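Local coordinates for protein choline dehydrogenase and related flavoproteins (Aspergillus oryzae, PDB 3Q9T) that acts as a formate oxidase of the glucose-methanol-choline oxidoreductase family, probably oxidising formate with an 8-formyl-FAD cofactor, at residues 266-271 with 512-517; 298-303 with 523-528. All blocks are in the same frame, centred on the assembly; numbering follows the deposited sequence.

Interaction 1 (266-271 with 512-517); sequences QGVFET and TGTARL. With FAY ([(2R,3S,4R,5R)-5-(6-amino-9H-purin-9-yl)-3,4-dihydroxytetrahydrofuran-2-yl]methyl (2R,3S,4S)-5-(8-formyl-7-methyl-2,4-dioxo-3,4-dihydrobenzo[g]pteridin-10(2H)-yl)-2,3,4-trihydroxypentyl dihydrogen diphosphate), chain D.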
loop_
_atom_site.group_PDB
_atom_site.type_symbol
_atom_site.label_atom_id
_atom_site.label_comp_id
_atom_site.label_asym_id
_atom_site.label_seq_id
_atom_site.Cartn_x
_atom_site.Cartn_y
_atom_site.Cartn_z
ATOM N N GLN A 266 -22.712 15.084 3.013
ATOM C CA GLN A 266 -21.267 15.169 3.231
ATOM C C GLN A 266 -20.488 14.220 2.327
ATOM O O GLN A 266 -19.270 14.124 2.435
ATOM C CB GLN A 266 -20.900 14.963 4.707
ATOM C CG GLN A 266 -21.253 16.147 5.612
ATOM C CD GLN A 266 -20.480 16.109 6.931
ATOM O OE1 GLN A 266 -20.303 17.129 7.584
ATOM N NE2 GLN A 266 -20.036 14.923 7.323
ATOM N N GLY A 267 -21.187 13.544 1.418
ATOM C CA GLY A 267 -20.536 12.676 0.443
ATOM C C GLY A 267 -20.404 11.250 0.938
ATOM O O GLY A 267 -20.569 10.988 2.131
ATOM N N VAL A 268 -20.080 10.341 0.020
ATOM C CA VAL A 268 -20.011 8.906 0.299
ATOM C C VAL A 268 -19.149 8.491 1.494
ATOM O O VAL A 268 -19.425 7.465 2.131
ATOM C CB VAL A 268 -19.509 8.112 -0.945
ATOM C CG1 VAL A 268 -18.051 8.442 -1.233
ATOM C CG2 VAL A 268 -19.725 6.592 -0.742
ATOM N N PHE A 269 -18.104 9.259 1.799
ATOM C CA PHE A 269 -17.250 8.898 2.928
ATOM C C PHE A 269 -17.657 9.568 4.254
ATOM O O PHE A 269 -17.628 8.919 5.297
ATOM C CB PHE A 269 -15.771 9.174 2.631
ATOM C CG PHE A 269 -15.253 8.502 1.380
ATOM C CD1 PHE A 269 -14.501 9.225 0.454
ATOM C CD2 PHE A 269 -15.491 7.155 1.143
ATOM C CE1 PHE A 269 -14.022 8.617 -0.701
ATOM C CE2 PHE A 269 -15.028 6.534 -0.010
ATOM C CZ PHE A 269 -14.287 7.253 -0.930
ATOM N N GLU A 270 -18.000 10.858 4.226
ATOM C CA GLU A 270 -18.222 11.600 5.478
ATOM C C GLU A 270 -19.661 11.540 5.947
ATOM O O GLU A 270 -19.927 11.690 7.143
ATOM C CB GLU A 270 -17.792 13.070 5.380
ATOM C CG GLU A 270 -16.309 13.290 5.171
ATOM C CD GLU A 270 -15.478 13.194 6.457
ATOM O OE1 GLU A 270 -16.015 13.353 7.577
ATOM O OE2 GLU A 270 -14.266 12.963 6.336
ATOM N N THR A 271 -20.592 11.353 5.016
ATOM C CA THR A 271 -21.970 11.172 5.418
ATOM C C THR A 271 -22.131 9.973 6.389
ATOM O O THR A 271 -22.644 10.142 7.494
ATOM C CB THR A 271 -22.902 11.021 4.212
ATOM O OG1 THR A 271 -23.210 12.316 3.690
ATOM C CG2 THR A 271 -24.188 10.317 4.626
ATOM N N THR A 512 -19.775 5.198 -4.039
ATOM C CA THR A 512 -21.210 5.302 -3.784
ATOM C C THR A 512 -21.649 4.323 -2.685
ATOM O O THR A 512 -20.857 3.489 -2.240
ATOM C CB THR A 512 -22.042 4.931 -5.045
ATOM O OG1 THR A 512 -21.813 3.551 -5.383
ATOM C CG2 THR A 512 -21.695 5.824 -6.244
ATOM N N GLY A 513 -22.900 4.447 -2.235
ATOM C CA GLY A 513 -23.594 3.339 -1.601
ATOM C C GLY A 513 -23.682 3.249 -0.093
ATOM O O GLY A 513 -24.423 2.414 0.437
ATOM N N THR A 514 -22.947 4.111 0.602
ATOM C CA THR A 514 -22.756 3.957 2.042
ATOM C C THR A 514 -23.931 4.384 2.920
ATOM O O THR A 514 -23.847 4.300 4.137
ATOM C CB THR A 514 -21.524 4.731 2.495
ATOM O OG1 THR A 514 -21.629 6.078 2.008
ATOM C CG2 THR A 514 -20.266 4.064 1.932
ATOM N N ALA A 515 -25.011 4.866 2.320
ATOM C CA ALA A 515 -26.229 5.115 3.085
ATOM C C ALA A 515 -27.398 4.982 2.123
ATOM O O ALA A 515 -28.170 5.907 1.930
ATOM C CB ALA A 515 -26.193 6.492 3.742
ATOM N N ARG A 516 -27.526 3.795 1.548
ATOM C CA ARG A 516 -28.265 3.622 0.324
ATOM C C ARG A 516 -29.777 3.695 0.460
ATOM O O ARG A 516 -30.359 3.319 1.490
ATOM C CB ARG A 516 -27.879 2.305 -0.338
ATOM C CG ARG A 516 -28.437 1.066 0.343
ATOM C CD ARG A 516 -27.815 -0.180 -0.284
ATOM N NE ARG A 516 -28.253 -1.390 0.378
ATOM C CZ ARG A 516 -27.895 -2.611 0.009
ATOM N NH1 ARG A 516 -27.073 -2.783 -1.022
ATOM N NH2 ARG A 516 -28.354 -3.656 0.681
ATOM N N LEU A 517 -30.397 4.195 -0.603
ATOM C CA LEU A 517 -31.841 4.196 -0.652
ATOM C C LEU A 517 -32.337 2.754 -0.536
ATOM O O LEU A 517 -31.697 1.802 -1.010
ATOM C CB LEU A 517 -32.354 4.912 -1.903
ATOM C CG LEU A 517 -32.666 4.113 -3.159
ATOM C CD1 LEU A 517 -33.846 3.250 -2.870
ATOM C CD2 LEU A 517 -32.980 5.053 -4.293
HETATM P P FAY D . -21.392 14.362 -3.505
HETATM N N1 FAY D . -17.903 12.161 -11.882
HETATM C C2 FAY D . -18.257 12.482 -13.191
HETATM O O2 FAY D . -19.430 12.424 -13.542
HETATM N N3 FAY D . -17.431 13.294 -13.938
HETATM C C4 FAY D . -16.087 13.301 -13.659
HETATM O O4 FAY D . -15.301 13.348 -14.623
HETATM N N5 FAY D . -14.372 12.984 -12.030
HETATM C C6 FAY D . -12.731 13.221 -10.365
HETATM C C7 FAY D . -12.348 13.298 -9.037
HETATM C C8 FAY D . -13.303 13.103 -8.034
HETATM O O8 FAY D . -13.749 13.415 -5.755
HETATM C C9 FAY D . -14.652 12.957 -8.384
HETATM P PA FAY D . -19.231 15.881 -2.489
HETATM C "C1'" FAY D . -17.452 12.337 -9.032
HETATM C C10 FAY D . -16.617 12.373 -11.444
HETATM N N10 FAY D . -16.338 12.442 -10.076
HETATM N N1A FAY D . -17.710 18.914 7.907
HETATM O O1A FAY D . -17.838 15.481 -2.132
HETATM C C1B FAY D . -18.247 18.528 2.698
HETATM O O1P FAY D . -22.402 15.475 -3.363
HETATM C "C2'" FAY D . -18.162 13.692 -8.808
HETATM O "O2'" FAY D . -17.183 14.664 -8.712
HETATM C C2A FAY D . -18.115 19.898 7.025
HETATM O O2A FAY D . -19.344 16.592 -3.803
HETATM C C2B FAY D . -17.140 18.381 1.669
HETATM O O2B FAY D . -16.132 19.367 1.788
HETATM O O2P FAY D . -22.004 13.020 -3.148
HETATM C "C3'" FAY D . -19.211 13.911 -7.668
HETATM O "O3'" FAY D . -19.140 15.169 -7.001
HETATM N N3A FAY D . -18.203 19.633 5.668
HETATM C C3B FAY D . -17.912 18.541 0.377
HETATM O O3B FAY D . -18.078 19.913 0.121
HETATM O O3P FAY D . -20.174 14.596 -2.475
HETATM C "C4'" FAY D . -19.248 12.844 -6.603
HETATM O "O4'" FAY D . -19.320 11.604 -7.301
HETATM C C4A FAY D . -17.894 18.396 5.205
HETATM C C4B FAY D . -19.277 17.987 0.705
HETATM O O4B FAY D . -19.354 17.886 2.116
HETATM C C4X FAY D . -15.684 12.827 -12.396
HETATM C "C5'" FAY D . -20.454 13.052 -5.655
HETATM O "O5'" FAY D . -20.677 14.299 -4.979
HETATM C C5A FAY D . -17.494 17.389 6.079
HETATM C C5B FAY D . -19.500 16.640 0.045
HETATM O O5B FAY D . -19.776 16.866 -1.315
HETATM C C5X FAY D . -14.032 12.857 -10.700
HETATM C C6A FAY D . -17.394 17.648 7.444
HETATM N N6A FAY D . -16.913 16.710 8.273
HETATM N N7A FAY D . -17.260 16.276 5.353
HETATM C C7M FAY D . -10.874 13.401 -8.726
HETATM C C8A FAY D . -17.508 16.538 4.052
HETATM C C8M FAY D . -12.970 13.567 -6.669
HETATM C C9A FAY D . -15.029 12.783 -9.714
HETATM N N9A FAY D . -17.893 17.843 3.947
#

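Interaction 2 (298-303 with 523-528); sequences RHVGQN and QGVVDP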
loop_
_atom_site.group_PDB
_atom_site.type_symbol
_atom_site.label_atom_id
_atom_site.label_comp_id
_atom_site.label_asym_id
_atom_site.label_seq_id
_atom_site.Cartn_x
_atom_site.Cartn_y
_atom_site.Cartn_z
ATOM N N ARG A 298 -27.731 -1.121 10.409
ATOM C CA ARG A 298 -26.641 -2.012 9.985
ATOM C C ARG A 298 -25.929 -1.591 8.704
ATOM O O ARG A 298 -24.762 -1.913 8.498
ATOM C CB ARG A 298 -27.156 -3.442 9.779
ATOM C CG ARG A 298 -27.867 -4.066 10.971
ATOM C CD ARG A 298 -27.840 -5.602 10.874
ATOM N NE ARG A 298 -29.047 -6.230 10.323
ATOM C CZ ARG A 298 -29.820 -5.732 9.359
ATOM N NH1 ARG A 298 -29.551 -4.571 8.789
ATOM N NH2 ARG A 298 -30.875 -6.413 8.953
ATOM N N HIS A 299 -26.646 -0.900 7.825
ATOM C CA HIS A 299 -26.125 -0.631 6.494
ATOM C C HIS A 299 -25.280 0.638 6.402
ATOM O O HIS A 299 -24.706 0.932 5.352
ATOM C CB HIS A 299 -27.279 -0.603 5.467
ATOM C CG HIS A 299 -27.806 -1.961 5.122
ATOM N ND1 HIS A 299 -27.217 -2.771 4.170
ATOM C CD2 HIS A 299 -28.848 -2.666 5.621
ATOM C CE1 HIS A 299 -27.879 -3.910 4.094
ATOM N NE2 HIS A 299 -28.877 -3.871 4.959
ATOM N N VAL A 300 -25.216 1.403 7.489
ATOM C CA VAL A 300 -24.503 2.672 7.456
ATOM C C VAL A 300 -23.001 2.450 7.252
ATOM O O VAL A 300 -22.354 1.761 8.040
ATOM C CB VAL A 300 -24.740 3.498 8.735
ATOM C CG1 VAL A 300 -23.827 4.736 8.743
ATOM C CG2 VAL A 300 -26.214 3.901 8.853
ATOM N N GLY A 301 -22.445 3.038 6.198
ATOM C CA GLY A 301 -21.042 2.814 5.867
ATOM C C GLY A 301 -20.805 1.525 5.078
ATOM O O GLY A 301 -19.740 1.349 4.499
ATOM N N GLN A 302 -21.780 0.611 5.080
ATOM C CA GLN A 302 -21.679 -0.618 4.285
ATOM C C GLN A 302 -22.060 -0.385 2.824
ATOM O O GLN A 302 -22.557 0.686 2.474
ATOM C CB GLN A 302 -22.551 -1.717 4.897
ATOM C CG GLN A 302 -22.159 -2.038 6.325
ATOM C CD GLN A 302 -20.705 -2.491 6.446
ATOM O OE1 GLN A 302 -20.287 -3.457 5.805
ATOM N NE2 GLN A 302 -19.930 -1.782 7.261
ATOM N N ASN A 303 -21.809 -1.373 1.967
ATOM C CA ASN A 303 -22.185 -1.260 0.556
ATOM C C ASN A 303 -21.445 -0.172 -0.208
ATOM O O ASN A 303 -21.935 0.323 -1.217
ATOM C CB ASN A 303 -23.687 -1.019 0.415
ATOM C CG ASN A 303 -24.503 -1.976 1.256
ATOM O OD1 ASN A 303 -24.353 -3.192 1.147
ATOM N ND2 ASN A 303 -25.351 -1.433 2.120
ATOM N N GLN A 523 -32.646 -3.294 4.675
ATOM C CA GLN A 523 -32.111 -3.288 3.328
ATOM C C GLN A 523 -31.131 -2.144 3.119
ATOM O O GLN A 523 -30.168 -2.280 2.371
ATOM C CB GLN A 523 -33.245 -3.201 2.304
ATOM C CG GLN A 523 -32.794 -3.346 0.865
ATOM C CD GLN A 523 -33.914 -3.073 -0.121
ATOM O OE1 GLN A 523 -34.801 -2.257 0.145
ATOM N NE2 GLN A 523 -33.888 -3.761 -1.261
ATOM N N GLY A 524 -31.374 -1.010 3.769
ATOM C CA GLY A 524 -30.564 0.169 3.518
ATOM C C GLY A 524 -30.711 1.194 4.621
ATOM O O GLY A 524 -31.297 0.895 5.656
ATOM N N VAL A 525 -30.170 2.394 4.425
ATOM C CA VAL A 525 -30.269 3.391 5.489
ATOM C C VAL A 525 -31.313 4.505 5.303
ATOM O O VAL A 525 -31.816 5.038 6.284
ATOM C CB VAL A 525 -28.885 3.939 5.970
ATOM C CG1 VAL A 525 -27.718 3.032 5.527
ATOM C CG2 VAL A 525 -28.700 5.359 5.581
ATOM N N VAL A 526 -31.661 4.840 4.067
ATOM C CA VAL A 526 -32.734 5.803 3.846
ATOM C C VAL A 526 -33.859 5.204 3.016
ATOM O O VAL A 526 -33.636 4.295 2.210
ATOM C CB VAL A 526 -32.241 7.046 3.094
ATOM C CG1 VAL A 526 -30.972 7.581 3.740
ATOM C CG2 VAL A 526 -32.029 6.702 1.628
ATOM N N ASP A 527 -35.060 5.746 3.188
ATOM C CA ASP A 527 -36.224 5.258 2.460
ATOM C C ASP A 527 -36.347 5.917 1.084
ATOM O O ASP A 527 -35.497 6.731 0.695
ATOM C CB ASP A 527 -37.516 5.413 3.298
ATOM C CG ASP A 527 -37.936 6.868 3.496
ATOM O OD1 ASP A 527 -37.397 7.772 2.817
ATOM O OD2 ASP A 527 -38.829 7.107 4.331
ATOM N N PRO A 528 -37.405 5.568 0.333
ATOM C CA PRO A 528 -37.514 6.156 -1.005
ATOM C C PRO A 528 -37.620 7.683 -1.036
ATOM O O PRO A 528 -37.367 8.269 -2.084
ATOM C CB PRO A 528 -38.777 5.498 -1.568
ATOM C CG PRO A 528 -38.787 4.154 -0.927
ATOM C CD PRO A 528 -38.320 4.426 0.504
HETATM O O HOH W 1 -29.353 0.279 7.663
#

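Interaction 1 (266-271 with 512-517)
Thr514 reaches across to the N-terminal part of helix 267-277 and gives its hydroxyl proton to the backbone carbonyl of Val268, with Thr514 OG1 2.6 Å from Val268 O. The donor lies in the carbonyl plane on a lone pair, at a C=O...OG1 angle of 127°. With chi1 at 52°, OG1 sits in the crowded position between the backbone N and carbonyl carbon of Thr514, which aims it at the helix. The Val268 side chain crosses that of Thr514 at about a right angle. Val268 CG2, anti to the backbone N, lies 3.6 Å from the carbonyl carbon C of Thr512, while CG1 turns back over the face of the neighbouring Phe269 ring. Thr271 adds a looser methyl contact with Ala515.

Segment 266-271 also borders the 8-formyl-FAD. Gly267, whose positive phi (91°) itself calls for glycine, brings CA to 3.5 Å from the bridging diphosphate oxygen O3P. Gln266 lays its amide against the adenine, OE1 3.0 Å from C6A, and Glu270 CG comes within 3.1 Å of N7A. Behind this first shell, Gln266 N donates to Thr271 OG1 at 2.9 Å, and Asp542 takes hydrogen bonds from both Thr271 OG1 and Gly267 N. Ser229 bonds Gln266 OE1; Tyr67 and Lys273 hold the Glu270 carboxylate.

Strand 261-264 of the parallel Rossmann-type sheet leads through a short connection into this helix, while 512-517 belongs to the loop leading to the adjacent edge strand 538-540, and Leu304 of strand 302-304 touches Val268, Phe269 and Thr514.

Interaction 2 (298-303 with 523-528)
A type II beta turn spans His299 to Gln302, closed by Gln302 N donating to His299 O at 3.0 Å with Gly301 in its third position, and the nearest CA atoms across the contact with loop 523-528, those of His299 and Gly524, stand 5.4 Å apart.

The imidazole does most of the touching. With CG beside the backbone N (chi1 -75°), the ring lies over the Gln523-Gly524 peptide, and Gln523 O sits 3.2 Å above the His299 ring plane, over its centre. The carbonyl oxygen rests on the ring face; neither ring nitrogen bonds it. The nitrogens are used in other directions. Asn303 ND2 donates to His299 ND1 at 3.1 Å along a nearly straight line (165°), close to the plane of both flat groups, while NE2 is hydrogen-bonded to the carbonyl of Asp522. Such a pairing fixes the ring's rotation and is consistent with a neutral imidazole protonated on NE2.

The turn leads directly into strand 302-304, an edge of a three-stranded antiparallel sheet, and Gly301 pairs with Val433 of the neighbouring strand 431-434. The facing loop is part of the long irregular connection between strands 506-507 and 538-540.

Val525 supplies the apolar part of the contact. Val525 CG1, nearly eclipsing the backbone N (chi1 -17°), presses on the peptide after His299, 3.5 Å from His299 C. Val525 CG1 also meets Val300 CG2 at 3.8 Å, the two side chains crossing at about a right angle. Val300 is backed by Pro272, Leu275 and Met276 of helix 267-277. A water ties the backbones together, accepting from His299 N at 3.0 Å and donating to Gly524 O at 2.9 Å.

The two contacts touch directly, their centres about 9 Å apart, and their segments alternate along the chain. Segment 512-517 of interaction 1 touches both segments of interaction 2. Thr514 O is 2.8 Å from Gly301 N, a probable hydrogen bond, so the residue that grips the FAD-binding helix with its hydroxyl also holds the turn with its carbonyl. Farther along, Arg516 NH2 lies 2.8 Å from Gln523 O, the oxygen that lies over the His299 ring, and Ala515 CB packs 3.3 Å from Val525 CG2. Within interaction 1, segment 266-271 lines the adenine and diphosphate part of the pocket; in interaction 2 the side chain of Val525 is about 13 Å from the bound 8-formyl-FAD (FAY), nearest atoms.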